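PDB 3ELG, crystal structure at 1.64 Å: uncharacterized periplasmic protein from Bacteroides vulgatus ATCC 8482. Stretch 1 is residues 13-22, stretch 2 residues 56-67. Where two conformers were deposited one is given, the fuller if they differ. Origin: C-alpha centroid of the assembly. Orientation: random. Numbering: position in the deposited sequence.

Stretch 1 13-22: LPVAAREMIG
Stretch 2 56-67: EFNSKGEWLEID

The helix of residues 15-22 packs directly against a glycine: the CA atoms of Ala17 and Gly61 lie 4.4 Å apart, and no direct hydrogen bond joins the stretches. A CB on Gly61 would lie 2.8 Å from Pro14 CB and 3.0 Å from Ala17 N; the backbone angles of Gly61 (81/13) independently call for glycine. Pro14, the N-cap residue (-56/147, C-gamma exo), fills this approach, its CB 3.7 Å from Gly61 CA.

Gly61 closes a type I turn from Asn58, with Ser59 at -65/-22 and Lys60 at -97/2, and Gly61 N donates to Asn58 O (2.9 Å). Asn58 (chi1 p) braces the loop: its OD1 accepts from Lys60 N and Glu62 N, both at 2.9 Å, while its ND2 donates to Glu62 OE1 (2.9 Å). One water bridges the stretches, accepting from Ala16 N (2.9 Å) and donating weakly to Lys60 O (3.3 Å).

Around Phe57 the contact is apolar. Phe57, on a strand (-132/151; chi1 m, chi2 90°), presents a ring face to Ala17, whose CB sits 3.6 Å from the centroid of the Phe57 ring. One helical turn on, Ile21 (m, t) brings CG1 to 4.1 Å from Phe57 CZ. Selenomethionine Met20 (t, m, chi3 -134°) places CE 3.8 Å from both Phe57 CE2 and Trp63 CB, and 3.9 Å from Ile66 CD1.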

ATOM      1  N   LEU A  13      -6.844 -15.141  -1.574  1.00 16.94           N
ATOM      2  CA  LEU A  13      -6.974 -13.665  -1.534  1.00 14.88           C
ATOM      3  C   LEU A  13      -8.327 -13.281  -2.123  1.00 16.23           C
ATOM      4  O   LEU A  13      -8.791 -13.917  -3.082  1.00 17.05           O
ATOM      5  CB  LEU A  13      -5.942 -12.957  -2.403  1.00 18.49           C
ATOM      6  CG  LEU A  13      -4.521 -12.757  -1.942  1.00 18.19           C
ATOM      7  CD1 LEU A  13      -3.615 -12.331  -3.148  1.00 16.80           C
ATOM      8  CD2 LEU A  13      -4.520 -11.704  -0.796  1.00 16.79           C
ATOM      9  N   PRO A  14      -8.932 -12.188  -1.638  1.00 14.58           N
ATOM     10  CA  PRO A  14     -10.132 -11.665  -2.322  1.00 16.00           C
ATOM     11  C   PRO A  14      -9.842 -11.394  -3.757  1.00 16.06           C
ATOM     12  O   PRO A  14      -8.721 -11.046  -4.120  1.00 15.00           O
ATOM     13  CB  PRO A  14     -10.443 -10.353  -1.581  1.00 15.95           C
ATOM     14  CG  PRO A  14      -9.734 -10.571  -0.177  1.00 16.96           C
ATOM     15  CD  PRO A  14      -8.532 -11.360  -0.481  1.00 16.83           C
ATOM     16  N   VAL A  15     -10.859 -11.595  -4.570  1.00 16.71           N
ATOM     17  CA  VAL A  15     -10.703 -11.410  -6.005  1.00 15.22           C
ATOM     18  C   VAL A  15     -10.132 -10.047  -6.310  1.00 15.19           C
ATOM     19  O   VAL A  15      -9.291  -9.882  -7.215  1.00 14.81           O
ATOM     20  CB  VAL A  15     -12.016 -11.630  -6.731  1.00 16.53           C
ATOM     21  CG1 VAL A  15     -11.901 -11.093  -8.167  1.00 20.70           C
ATOM     22  CG2 VAL A  15     -12.376 -13.165  -6.695  1.00 16.38           C
ATOM     23  N   ALA A  16     -10.594  -9.044  -5.583  1.00 14.74           N
ATOM     24  CA  ALA A  16     -10.179  -7.659  -5.899  1.00 15.15           C
ATOM     25  C   ALA A  16      -8.664  -7.468  -5.703  1.00 16.57           C
ATOM     26  O   ALA A  16      -8.028  -6.682  -6.419  1.00 15.15           O
ATOM     27  CB  ALA A  16     -10.970  -6.663  -5.082  1.00 18.70           C
ATOM     28  N   ALA A  17      -8.113  -8.196  -4.730  1.00 13.68           N
ATOM     29  CA  ALA A  17      -6.662  -8.117  -4.427  1.00 12.31           C
ATOM     30  C   ALA A  17      -5.887  -8.819  -5.531  1.00 12.41           C
ATOM     31  O   ALA A  17      -4.864  -8.306  -6.017  1.00 14.45           O
ATOM     32  CB  ALA A  17      -6.340  -8.735  -3.039  1.00 12.12           C
ATOM     33  N   ARG A  18      -6.426  -9.945  -5.982  1.00 16.04           N
ATOM     34  CA  ARG A  18      -5.773 -10.719  -7.052  1.00 16.44           C
ATOM     35  C   ARG A  18      -5.737  -9.877  -8.312  1.00 15.98           C
ATOM     36  O   ARG A  18      -4.734  -9.815  -9.012  1.00 17.03           O
ATOM     37  CB  ARG A  18      -6.485 -12.048  -7.298  1.00 17.93           C
ATOM     38  CG  ARG A  18      -5.936 -13.188  -6.560  1.00 23.81           C
ATOM     39  CD  ARG A  18      -6.785 -14.436  -6.910  1.00 20.19           C
ATOM     40  NE  ARG A  18      -7.895 -14.506  -5.971  1.00 20.86           N
ATOM     41  CZ  ARG A  18      -8.945 -15.308  -6.106  1.00 23.00           C
ATOM     42  NH1 ARG A  18      -9.073 -16.059  -7.193  1.00 23.26           N
ATOM     43  NH2 ARG A  18      -9.857 -15.344  -5.160  1.00 23.90           N
ATOM     44  N   GLU A  19      -6.844  -9.192  -8.581  0.50 13.88           N
ATOM     45  CA  GLU A  19      -6.944  -8.369  -9.796  0.50 14.88           C
ATOM     46  C   GLU A  19      -5.962  -7.193  -9.720  0.50 14.22           C
ATOM     47  O   GLU A  19      -5.270  -6.854 -10.707  0.50 15.05           O
ATOM     48  CB  GLU A  19      -8.375  -7.867 -10.008  0.50 15.42           C
ATOM     49  CG  GLU A  19      -9.389  -8.960 -10.369  0.50 22.39           C
ATOM     50  CD  GLU A  19      -9.222  -9.587 -11.767  0.50 24.80           C
ATOM     51  OE1 GLU A  19      -8.374  -9.141 -12.578  0.50 22.30           O
ATOM     52  OE2 GLU A  19      -9.975 -10.546 -12.048  0.50 24.57           O
HETATM   53  N   MSE A  20      -5.887  -6.589  -8.534  1.00 13.94           N
HETATM   54  CA  MSE A  20      -5.025  -5.446  -8.306  1.00 14.62           C
HETATM   55  C   MSE A  20      -3.572  -5.839  -8.582  1.00 12.07           C
HETATM   56  O   MSE A  20      -2.835  -5.116  -9.260  1.00 14.73           O
HETATM   57  CB  MSE A  20      -5.197  -4.855  -6.895  1.00 14.19           C
HETATM   58  CG  MSE A  20      -4.370  -3.595  -6.575  1.00 19.13           C
HETATM   59 SE   MSE A  20      -2.454  -3.913  -6.300  0.75 13.43          SE
HETATM   60  CE  MSE A  20      -2.276  -2.847  -4.687  1.00 18.17           C
ATOM     61  N   ILE A  21      -3.179  -7.011  -8.101  1.00 12.89           N
ATOM     62  CA  ILE A  21      -1.802  -7.492  -8.228  1.00 13.71           C
ATOM     63  C   ILE A  21      -1.513  -7.811  -9.682  1.00 15.41           C
ATOM     64  O   ILE A  21      -0.425  -7.523 -10.212  1.00 14.98           O
ATOM     65  CB  ILE A  21      -1.538  -8.716  -7.365  1.00 18.10           C
ATOM     66  CG1 ILE A  21      -1.616  -8.319  -5.899  1.00 16.11           C
ATOM     67  CG2 ILE A  21      -0.171  -9.298  -7.685  1.00 16.03           C
ATOM     68  CD1 ILE A  21      -1.828  -9.461  -4.923  1.00 13.46           C
ATOM     69  N   GLY A  22      -2.491  -8.415 -10.332  1.00 14.65           N
ATOM     70  CA  GLY A  22      -2.335  -8.784 -11.748  1.00 15.37           C
ATOM     71  C   GLY A  22      -2.245  -7.583 -12.681  1.00 15.65           C
ATOM     72  O   GLY A  22      -1.559  -7.625 -13.697  1.00 20.08           O
ATOM     73  N   GLU A  56      -0.694  -4.621   1.438  0.50 13.22           N
ATOM     74  CA  GLU A  56      -1.656  -5.018   2.442  0.50 13.29           C
ATOM     75  C   GLU A  56      -3.013  -4.662   1.889  0.50 12.31           C
ATOM     76  O   GLU A  56      -3.170  -3.644   1.221  0.50 13.52           O
ATOM     77  CB  GLU A  56      -1.390  -4.310   3.760  0.50 14.53           C
ATOM     78  CG  GLU A  56      -2.078  -4.939   4.901  0.50 17.12           C
ATOM     79  CD  GLU A  56      -1.628  -4.334   6.189  0.50 30.51           C
ATOM     80  OE1 GLU A  56      -1.565  -3.082   6.237  0.50 28.55           O
ATOM     81  OE2 GLU A  56      -1.335  -5.097   7.136  0.50 29.63           O
ATOM     82  N   PHE A  57      -3.978  -5.540   2.159  1.00 13.67           N
ATOM     83  CA  PHE A  57      -5.345  -5.374   1.707  1.00 12.43           C
ATOM     84  C   PHE A  57      -6.330  -5.594   2.850  1.00 13.25           C
ATOM     85  O   PHE A  57      -6.064  -6.384   3.788  1.00 14.51           O
ATOM     86  CB  PHE A  57      -5.720  -6.381   0.635  1.00 13.00           C
ATOM     87  CG  PHE A  57      -4.845  -6.316  -0.585  1.00 13.29           C
ATOM     88  CD1 PHE A  57      -3.691  -7.074  -0.665  1.00 14.44           C
ATOM     89  CD2 PHE A  57      -5.200  -5.535  -1.678  1.00 15.20           C
ATOM     90  CE1 PHE A  57      -2.900  -7.001  -1.782  1.00 14.53           C
ATOM     91  CE2 PHE A  57      -4.396  -5.432  -2.795  1.00 12.46           C
ATOM     92  CZ  PHE A  57      -3.259  -6.178  -2.876  1.00 13.61           C
ATOM     93  N   ASN A  58      -7.466  -4.930   2.741  1.00 14.33           N
ATOM     94  CA  ASN A  58      -8.553  -5.169   3.719  1.00 15.14           C
ATOM     95  C   ASN A  58      -9.337  -6.394   3.387  1.00 14.78           C
ATOM     96  O   ASN A  58      -8.999  -7.138   2.475  1.00 15.94           O
ATOM     97  CB  ASN A  58      -9.452  -3.928   3.931  1.00 15.79           C
ATOM     98  CG  ASN A  58     -10.331  -3.607   2.743  1.00 14.25           C
ATOM     99  OD1 ASN A  58     -10.492  -4.411   1.817  1.00 16.69           O
ATOM    100  ND2 ASN A  58     -10.973  -2.413   2.787  1.00 14.51           N
ATOM    101  N   SER A  59     -10.405  -6.590   4.150  1.00 15.52           N
ATOM    102  CA  SER A  59     -11.162  -7.838   4.083  1.00 17.66           C
ATOM    103  C   SER A  59     -11.831  -8.040   2.749  1.00 16.61           C
ATOM    104  O   SER A  59     -12.146  -9.189   2.364  1.00 19.37           O
ATOM    105  CB  SER A  59     -12.158  -7.981   5.240  1.00 18.90           C
ATOM    106  OG  SER A  59     -13.224  -7.073   5.082  1.00 18.87           O
ATOM    107  N   LYS A  60     -12.023  -6.919   2.049  1.00 17.53           N
ATOM    108  CA  LYS A  60     -12.659  -6.856   0.736  1.00 17.09           C
ATOM    109  C   LYS A  60     -11.674  -6.819  -0.426  1.00 17.54           C
ATOM    110  O   LYS A  60     -12.067  -6.752  -1.606  1.00 19.11           O
ATOM    111  CB  LYS A  60     -13.574  -5.645   0.666  1.00 21.78           C
ATOM    112  CG  LYS A  60     -14.682  -5.748   1.671  1.00 24.32           C
ATOM    113  CD  LYS A  60     -15.406  -4.440   1.855  1.00 35.71           C
ATOM    114  CE  LYS A  60     -16.007  -3.965   0.557  1.00 44.16           C
ATOM    115  NZ  LYS A  60     -17.086  -2.955   0.816  1.00 47.77           N
ATOM    116  N   GLY A  61     -10.394  -6.892  -0.103  1.00 16.57           N
ATOM    117  CA  GLY A  61      -9.379  -6.842  -1.146  1.00 16.88           C
ATOM    118  C   GLY A  61      -9.032  -5.437  -1.637  1.00 15.82           C
ATOM    119  O   GLY A  61      -8.379  -5.263  -2.669  1.00 17.71           O
ATOM    120  N   GLU A  62      -9.466  -4.419  -0.895  1.00 13.97           N
ATOM    121  CA  GLU A  62      -9.036  -3.031  -1.191  1.00 15.04           C
ATOM    122  C   GLU A  62      -7.708  -2.709  -0.530  1.00 12.94           C
ATOM    123  O   GLU A  62      -7.458  -3.032   0.612  1.00 13.52           O
ATOM    124  CB  GLU A  62     -10.074  -2.023  -0.735  1.00 12.32           C
ATOM    125  CG  GLU A  62     -11.420  -2.266  -1.403  1.00 15.47           C
ATOM    126  CD  GLU A  62     -12.565  -1.612  -0.698  1.00 29.62           C
ATOM    127  OE1 GLU A  62     -12.593  -1.532   0.548  1.00 18.15           O
ATOM    128  OE2 GLU A  62     -13.494  -1.216  -1.422  1.00 34.26           O
ATOM    129  N   TRP A  63      -6.800  -2.147  -1.293  1.00 13.85           N
ATOM    130  CA  TRP A  63      -5.470  -1.927  -0.735  1.00 12.58           C
ATOM    131  C   TRP A  63      -5.456  -0.909   0.395  1.00 13.58           C
ATOM    132  O   TRP A  63      -6.218   0.081   0.382  1.00 14.78           O
ATOM    133  CB  TRP A  63      -4.452  -1.550  -1.802  1.00 13.78           C
ATOM    134  CG  TRP A  63      -4.670  -0.260  -2.409  1.00 18.11           C
ATOM    135  CD1 TRP A  63      -5.413   0.017  -3.519  1.00 19.71           C
ATOM    136  CD2 TRP A  63      -4.094   0.995  -1.986  1.00 18.76           C
ATOM    137  NE1 TRP A  63      -5.343   1.363  -3.808  1.00 20.17           N
ATOM    138  CE2 TRP A  63      -4.560   1.987  -2.877  1.00 20.41           C
ATOM    139  CE3 TRP A  63      -3.246   1.366  -0.938  1.00 15.66           C
ATOM    140  CZ2 TRP A  63      -4.174   3.316  -2.755  1.00 18.17           C
ATOM    141  CZ3 TRP A  63      -2.864   2.642  -0.817  1.00 17.04           C
ATOM    142  CH2 TRP A  63      -3.369   3.631  -1.691  1.00 15.62           C
ATOM    143  N   LEU A  64      -4.579  -1.221   1.365  1.00 13.74           N
ATOM    144  CA  LEU A  64      -4.307  -0.376   2.518  1.00 14.78           C
ATOM    145  C   LEU A  64      -2.888   0.193   2.512  1.00 14.48           C
ATOM    146  O   LEU A  64      -2.643   1.301   2.975  1.00 14.88           O
ATOM    147  CB  LEU A  64      -4.520  -1.149   3.829  1.00 13.97           C
ATOM    148  CG  LEU A  64      -5.893  -1.765   4.045  1.00 13.20           C
ATOM    149  CD1 LEU A  64      -5.932  -2.568   5.336  1.00 15.32           C
ATOM    150  CD2 LEU A  64      -6.881  -0.661   3.984  1.00 14.26           C
ATOM    151  N   GLU A  65      -1.935  -0.607   2.053  0.50 14.13           N
ATOM    152  CA  GLU A  65      -0.562  -0.179   2.010  0.50 15.93           C
ATOM    153  C   GLU A  65       0.084  -0.796   0.808  0.50 16.38           C
ATOM    154  O   GLU A  65      -0.150  -1.959   0.469  0.50 14.45           O
ATOM    155  CB  GLU A  65       0.182  -0.572   3.274  0.50 18.82           C
ATOM    156  CG  GLU A  65       1.612  -0.117   3.265  0.50 19.38           C
ATOM    157  CD  GLU A  65       2.351  -0.601   4.458  0.50 27.78           C
ATOM    158  OE1 GLU A  65       2.124  -0.036   5.553  0.50 32.04           O
ATOM    159  OE2 GLU A  65       3.148  -1.551   4.304  0.50 23.19           O
ATOM    160  N   ILE A  66       0.871   0.037   0.144  1.00 15.15           N
ATOM    161  CA  ILE A  66       1.663  -0.380  -1.011  1.00 12.36           C
ATOM    162  C   ILE A  66       3.097   0.029  -0.748  1.00 15.04           C
ATOM    163  O   ILE A  66       3.422   1.224  -0.760  1.00 17.71           O
ATOM    164  CB  ILE A  66       1.160   0.247  -2.317  1.00 14.40           C
ATOM    165  CG1 ILE A  66      -0.277  -0.156  -2.599  1.00 14.07           C
ATOM    166  CG2 ILE A  66       2.050  -0.132  -3.519  1.00 16.01           C
ATOM    167  CD1 ILE A  66      -0.956   0.691  -3.646  1.00 14.86           C
ATOM    168  N   ASP A  67       3.957  -0.968  -0.535  1.00 15.50           N
ATOM    169  CA  ASP A  67       5.370  -0.736  -0.182  1.00 13.05           C
ATOM    170  C   ASP A  67       6.311  -1.270  -1.265  1.00 14.55           C
ATOM    171  O   ASP A  67       6.576  -2.472  -1.345  1.00 14.72           O
ATOM    172  CB  ASP A  67       5.711  -1.328   1.198  1.00 15.90           C
ATOM    173  CG  ASP A  67       7.111  -0.973   1.672  1.00 20.55           C
ATOM    174  OD1 ASP A  67       7.872  -0.296   0.936  1.00 17.40           O
ATOM    175  OD2 ASP A  67       7.422  -1.347   2.836  1.00 21.79           O
TER
HETATM  176  O   HOH W   1     -12.891  -9.011  -3.882  1.00 25.45           O